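Local coordinates for protein tRNA (cytosine(38)-C(5))-methyltransferase (Schizosaccharomyces pombe, PDB 6FDF) that methylates carbon 5 of cytosine 38 in the anticodon loop of tRNA(Asp), and to a lesser extent tRNA(Glu), using S-adenosyl-L-methionine as methyl donor, at residues Arg284-Ala287 / Arg288-Phe292; Lys306-Tyr309 / Arg310-Asn314. All coordinates share one frame; numbering follows the deposited sequence. Where two conformers were deposited one is given.

Contact 1: residues Arg284-Ala287 / Arg288-Phe292; sequences REVA and RLMGF
Ala287 O is gripped by two backbone N-H groups beyond it in the chain. Phe292 N gives it a sound bond of 2.9 Å, tilted 34° from the carbonyl plane, while Met290 N adds a weak one and spends its better bond on Val286 O. With Gly291 at positive phi and its N bonded to Arg288 O, this is a Schellman motif closing helix 283-289. The reversal brings Phe292 CB to 4.0 Å from Ala287 CB, and the same carbonyl oxygen lies at the edge of the Phe292 ring, in its plane, 3.6 Å from CD1. One turn back, the arginines meet through carbon: Arg284 CG sits over one face of the Arg288 guanidinium, 3.7 Å from NE, the two guanidinium planes 38° apart. Arg284 starts with CG trans to its backbone N (chi1 171°) and then bends twice, which carries NH2 to Leu296 O and NH1 to an in-plane water at 2.8 Å that also donates a longer bond to Phe292 O. Arg288 runs extended to a salt bridge with Glu294, and its NH1 reaches Tyr205 O. Elsewhere the Val286 and Met290 side chains run side by side, CG1 3.8 Å from CE. With the arginines turned to Leu296, Tyr205 and Glu294, their NE atoms stay 5.1 Å apart, and the Glu294 carboxylate probably offsets part of their charge.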
loop_
_atom_site.group_PDB
_atom_site.type_symbol
_atom_site.label_atom_id
_atom_site.label_comp_id
_atom_site.label_asym_id
_atom_site.label_seq_id
_atom_site.Cartn_x
_atom_site.Cartn_y
_atom_site.Cartn_z
ATOM N N ARG A 284 -5.554 -7.399 -12.110
ATOM C CA ARG A 284 -5.802 -6.072 -12.668
ATOM C C ARG A 284 -6.878 -5.334 -11.880
ATOM O O ARG A 284 -6.760 -4.129 -11.627
ATOM C CB ARG A 284 -6.206 -6.182 -14.140
ATOM C CG ARG A 284 -6.696 -4.865 -14.732
ATOM C CD ARG A 284 -5.559 -3.855 -14.803
ATOM N NE ARG A 284 -4.474 -4.308 -15.663
ATOM C CZ ARG A 284 -3.268 -3.750 -15.690
ATOM N NH1 ARG A 284 -3.001 -2.717 -14.900
ATOM N NH2 ARG A 284 -2.336 -4.221 -16.510
ATOM N N GLU A 285 -7.931 -6.045 -11.474
ATOM C CA GLU A 285 -8.994 -5.412 -10.703
ATOM C C GLU A 285 -8.502 -5.025 -9.315
ATOM O O GLU A 285 -8.855 -3.956 -8.803
ATOM C CB GLU A 285 -10.204 -6.342 -10.623
ATOM C CG GLU A 285 -10.872 -6.537 -11.988
ATOM C CD GLU A 285 -11.887 -7.662 -11.996
ATOM O OE1 GLU A 285 -11.779 -8.566 -11.142
ATOM O OE2 GLU A 285 -12.781 -7.653 -12.873
ATOM N N VAL A 286 -7.675 -5.875 -8.696
ATOM C CA VAL A 286 -7.085 -5.520 -7.408
ATOM C C VAL A 286 -6.220 -4.273 -7.555
ATOM O O VAL A 286 -6.305 -3.335 -6.751
ATOM C CB VAL A 286 -6.285 -6.707 -6.837
ATOM C CG1 VAL A 286 -5.566 -6.300 -5.563
ATOM C CG2 VAL A 286 -7.209 -7.898 -6.571
ATOM N N ALA A 287 -5.379 -4.241 -8.595
ATOM C CA ALA A 287 -4.554 -3.062 -8.847
ATOM C C ALA A 287 -5.412 -1.810 -9.004
ATOM O O ALA A 287 -5.092 -0.751 -8.451
ATOM C CB ALA A 287 -3.683 -3.280 -10.087
ATOM N N ARG A 288 -6.502 -1.912 -9.769
ATOM C CA ARG A 288 -7.395 -0.771 -9.952
ATOM C C ARG A 288 -8.014 -0.331 -8.631
ATOM O O ARG A 288 -8.073 0.866 -8.333
ATOM C CB ARG A 288 -8.492 -1.128 -10.951
ATOM C CG ARG A 288 -8.027 -1.271 -12.382
ATOM C CD ARG A 288 -9.179 -1.781 -13.228
ATOM N NE ARG A 288 -8.850 -1.852 -14.647
ATOM C CZ ARG A 288 -9.672 -2.335 -15.572
ATOM N NH1 ARG A 288 -10.864 -2.796 -15.222
ATOM N NH2 ARG A 288 -9.300 -2.358 -16.844
ATOM N N LEU A 289 -8.462 -1.286 -7.815
ATOM C CA LEU A 289 -9.042 -0.920 -6.528
ATOM C C LEU A 289 -8.015 -0.264 -5.614
ATOM O O LEU A 289 -8.384 0.503 -4.720
ATOM C CB LEU A 289 -9.648 -2.152 -5.858
ATOM C CG LEU A 289 -10.962 -2.609 -6.491
ATOM C CD1 LEU A 289 -11.227 -4.075 -6.165
ATOM C CD2 LEU A 289 -12.112 -1.733 -6.006
ATOM N N MET A 290 -6.731 -0.550 -5.816
ATOM C CA MET A 290 -5.678 0.077 -5.030
ATOM C C MET A 290 -5.137 1.349 -5.675
ATOM O O MET A 290 -4.182 1.937 -5.156
ATOM C CB MET A 290 -4.549 -0.926 -4.782
ATOM C CG MET A 290 -4.996 -2.081 -3.895
ATOM S SD MET A 290 -3.658 -3.220 -3.511
ATOM C CE MET A 290 -4.506 -4.392 -2.460
ATOM N N GLY A 291 -5.739 1.794 -6.776
ATOM C CA GLY A 291 -5.406 3.061 -7.395
ATOM C C GLY A 291 -4.268 3.036 -8.392
ATOM O O GLY A 291 -3.835 4.107 -8.833
ATOM N N PHE A 292 -3.782 1.862 -8.774
ATOM C CA PHE A 292 -2.713 1.797 -9.758
ATOM C C PHE A 292 -3.261 2.115 -11.145
ATOM O O PHE A 292 -4.388 1.727 -11.471
ATOM C CB PHE A 292 -2.065 0.414 -9.755
ATOM C CG PHE A 292 -1.150 0.190 -8.592
ATOM C CD1 PHE A 292 -1.645 -0.253 -7.380
ATOM C CD2 PHE A 292 0.210 0.437 -8.711
ATOM C CE1 PHE A 292 -0.803 -0.448 -6.302
ATOM C CE2 PHE A 292 1.058 0.244 -7.645
ATOM C CZ PHE A 292 0.554 -0.198 -6.439
HETATM O O HOH W 1 -4.594 -0.936 -13.396
#

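Contact 2: residues Lys306-Tyr309 / Arg310-Asn314; sequences KCMY and RLLGN. With SAH (S-adenosyl-L-homocysteine), chain E.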
loop_
_atom_site.group_PDB
_atom_site.type_symbol
_atom_site.label_atom_id
_atom_site.label_comp_id
_atom_site.label_asym_id
_atom_site.label_seq_id
_atom_site.Cartn_x
_atom_site.Cartn_y
_atom_site.Cartn_z
ATOM N N LYS A 306 -0.215 -14.818 -10.298
ATOM C CA LYS A 306 -0.222 -15.339 -8.936
ATOM C C LYS A 306 0.746 -14.567 -8.047
ATOM O O LYS A 306 0.426 -14.250 -6.894
ATOM C CB LYS A 306 0.127 -16.828 -8.963
ATOM C CG LYS A 306 -0.147 -17.579 -7.680
ATOM C CD LYS A 306 -0.184 -19.078 -7.949
ATOM C CE LYS A 306 -1.144 -19.400 -9.090
ATOM N NZ LYS A 306 -1.117 -20.836 -9.477
ATOM N N CYS A 307 1.933 -14.246 -8.567
ATOM C CA CYS A 307 2.879 -13.455 -7.790
ATOM C C CYS A 307 2.434 -12.001 -7.677
ATOM O O CYS A 307 2.726 -11.342 -6.671
ATOM C CB CYS A 307 4.267 -13.552 -8.417
ATOM S SG CYS A 307 5.005 -15.196 -8.264
ATOM N N MET A 308 1.719 -11.490 -8.682
ATOM C CA MET A 308 1.223 -10.116 -8.610
ATOM C C MET A 308 0.236 -9.937 -7.460
ATOM O O MET A 308 0.232 -8.890 -6.805
ATOM C CB MET A 308 0.573 -9.705 -9.931
ATOM C CG MET A 308 1.558 -9.306 -11.019
ATOM S SD MET A 308 2.676 -7.963 -10.550
ATOM C CE MET A 308 1.545 -6.625 -10.216
ATOM N N TYR A 309 -0.632 -10.930 -7.219
ATOM C CA TYR A 309 -1.521 -10.841 -6.062
ATOM C C TYR A 309 -0.726 -10.641 -4.779
ATOM O O TYR A 309 -1.136 -9.883 -3.894
ATOM C CB TYR A 309 -2.374 -12.102 -5.924
ATOM C CG TYR A 309 -3.532 -12.280 -6.876
ATOM C CD1 TYR A 309 -4.633 -11.433 -6.829
ATOM C CD2 TYR A 309 -3.562 -13.344 -7.770
ATOM C CE1 TYR A 309 -5.713 -11.616 -7.672
ATOM C CE2 TYR A 309 -4.640 -13.537 -8.620
ATOM C CZ TYR A 309 -5.713 -12.671 -8.564
ATOM O OH TYR A 309 -6.796 -12.858 -9.395
ATOM N N ARG A 310 0.419 -11.319 -4.660
ATOM C CA ARG A 310 1.206 -11.194 -3.438
ATOM C C ARG A 310 1.830 -9.814 -3.330
ATOM O O ARG A 310 1.874 -9.230 -2.239
ATOM C CB ARG A 310 2.279 -12.280 -3.398
ATOM C CG ARG A 310 1.705 -13.672 -3.557
ATOM C CD ARG A 310 2.774 -14.747 -3.433
ATOM N NE ARG A 310 2.195 -16.076 -3.630
ATOM C CZ ARG A 310 2.586 -16.933 -4.568
ATOM N NH1 ARG A 310 3.590 -16.625 -5.377
ATOM N NH2 ARG A 310 1.994 -18.116 -4.673
ATOM N N LEU A 311 2.330 -9.282 -4.449
ATOM C CA LEU A 311 2.932 -7.955 -4.439
ATOM C C LEU A 311 1.877 -6.888 -4.183
ATOM O O LEU A 311 2.117 -5.929 -3.442
ATOM C CB LEU A 311 3.649 -7.699 -5.767
ATOM C CG LEU A 311 4.845 -8.604 -6.067
ATOM C CD1 LEU A 311 5.406 -8.339 -7.466
ATOM C CD2 LEU A 311 5.917 -8.411 -5.002
ATOM N N LEU A 312 0.704 -7.033 -4.804
ATOM C CA LEU A 312 -0.375 -6.073 -4.593
ATOM C C LEU A 312 -0.891 -6.127 -3.161
ATOM O O LEU A 312 -1.234 -5.092 -2.576
ATOM C CB LEU A 312 -1.502 -6.340 -5.593
ATOM C CG LEU A 312 -1.185 -5.874 -7.016
ATOM C CD1 LEU A 312 -2.147 -6.491 -8.043
ATOM C CD2 LEU A 312 -1.217 -4.346 -7.093
ATOM N N GLY A 313 -0.932 -7.324 -2.577
ATOM C CA GLY A 313 -1.407 -7.488 -1.213
ATOM C C GLY A 313 -0.616 -6.692 -0.197
ATOM O O GLY A 313 -1.140 -6.383 0.878
ATOM N N ASN A 314 0.640 -6.366 -0.512
ATOM C CA ASN A 314 1.511 -5.579 0.352
ATOM C C ASN A 314 1.701 -4.145 -0.124
ATOM O O ASN A 314 2.588 -3.451 0.380
ATOM C CB ASN A 314 2.885 -6.244 0.454
ATOM C CG ASN A 314 2.856 -7.500 1.271
ATOM O OD1 ASN A 314 2.091 -7.609 2.229
ATOM N ND2 ASN A 314 3.697 -8.463 0.907
HETATM N N SAH E . 5.206 0.201 -0.605
HETATM C CA SAH E . 5.521 -0.768 -1.632
HETATM C CB SAH E . 5.603 -2.188 -1.065
HETATM C CG SAH E . 5.980 -2.181 0.415
HETATM S SD SAH E . 5.745 -3.753 1.187
HETATM C C SAH E . 4.513 -0.690 -2.734
HETATM O O SAH E . 3.637 0.200 -2.672
HETATM O OXT SAH E . 4.609 -1.515 -3.668
HETATM C "C5'" SAH E . 7.291 -3.775 2.023
HETATM C "C4'" SAH E . 8.411 -4.003 1.007
HETATM O "O4'" SAH E . 9.639 -3.837 1.691
HETATM C "C3'" SAH E . 8.400 -5.401 0.388
HETATM O "O3'" SAH E . 8.462 -5.303 -1.034
HETATM C "C2'" SAH E . 9.697 -6.045 0.883
HETATM O "O2'" SAH E . 10.339 -6.817 -0.138
HETATM C "C1'" SAH E . 10.546 -4.836 1.258
HETATM N N9 SAH E . 11.473 -5.064 2.386
HETATM C C8 SAH E . 11.200 -5.649 3.569
HETATM N N7 SAH E . 12.304 -5.675 4.355
HETATM C C5 SAH E . 13.315 -5.097 3.677
HETATM C C6 SAH E . 14.740 -4.799 3.925
HETATM N N6 SAH E . 15.324 -5.137 5.096
HETATM N N1 SAH E . 15.425 -4.180 2.935
HETATM C C2 SAH E . 14.852 -3.839 1.767
HETATM N N3 SAH E . 13.561 -4.079 1.474
HETATM C C4 SAH E . 12.759 -4.704 2.375
#
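Arg310 lays its guanidinium back over the preceding turn of helix 305-313, against Lys306. This is i to i+4 side-chain packing on an alpha-helix of the class I-like SAM-binding methyltransferase, whose C-terminal end leads into the ligand pocket. Lys306 CG comes over one face, 3.7 Å from Arg310 NH2, and the two long side chains run side by side in the same direction. Arg310 is extended from CG to NE, and its CG stands anti to the carbonyl carbon (chi1 -55°), which leads the chain back past Lys306 O. The ammonium group of Lys306 meanwhile stays well away, with NZ 6.3 Å from Arg310 NH2, so a lysine methylene, not its ammonium, lies against the arginine guanidinium. On the buried side, Met308 folds at both chi2 and chi3, bringing its sulfur toward the next turn: SD reaches Leu311 CD1 at 4.1 Å. Its methyl CE turns to Leu312. Behind these side chains stands the helix backbone, where Leu312 N meets Met308 O at 2.8 Å and Cys307 O takes Leu311 N in its carbonyl plane as well as a weak bond from Arg310 N. Farther out, Tyr309 OH bonds to Phe281 O, and Cys307 N is hydrogen-bonded to Thr304 OG1. Gly313 N bonds Tyr309 O, and the chain then enters the S-adenosyl-L-homocysteine pocket, where Asn314 O lies 3.3 Å from the ligand sulfur SD.

Overall arrangement
Contacts 1 and 2 lie on successive helices, 283-289 and 305-313, with their centres about 11 Å apart, and Leu312 joins them. Its CB packs 4.1 Å from Val286 CG1, its CD1 faces the Ala287 backbone, and its CD2 lies 4.0 Å from Phe292 CE1. Met290 SD comes within 3.2 Å of Leu312 O. Both contacts approach the cofactor product by their C-terminal ends: the side chain of Phe292 is about 5 Å from S-adenosyl-L-homocysteine, and Asn314, which touches it, belongs to its pocket. Arg166 also links the two, touched by the Met290 side chain and hydrogen-bonded to Gly313 O, while Ile20, whose N binds the ligand, packs against Leu311 and Leu312.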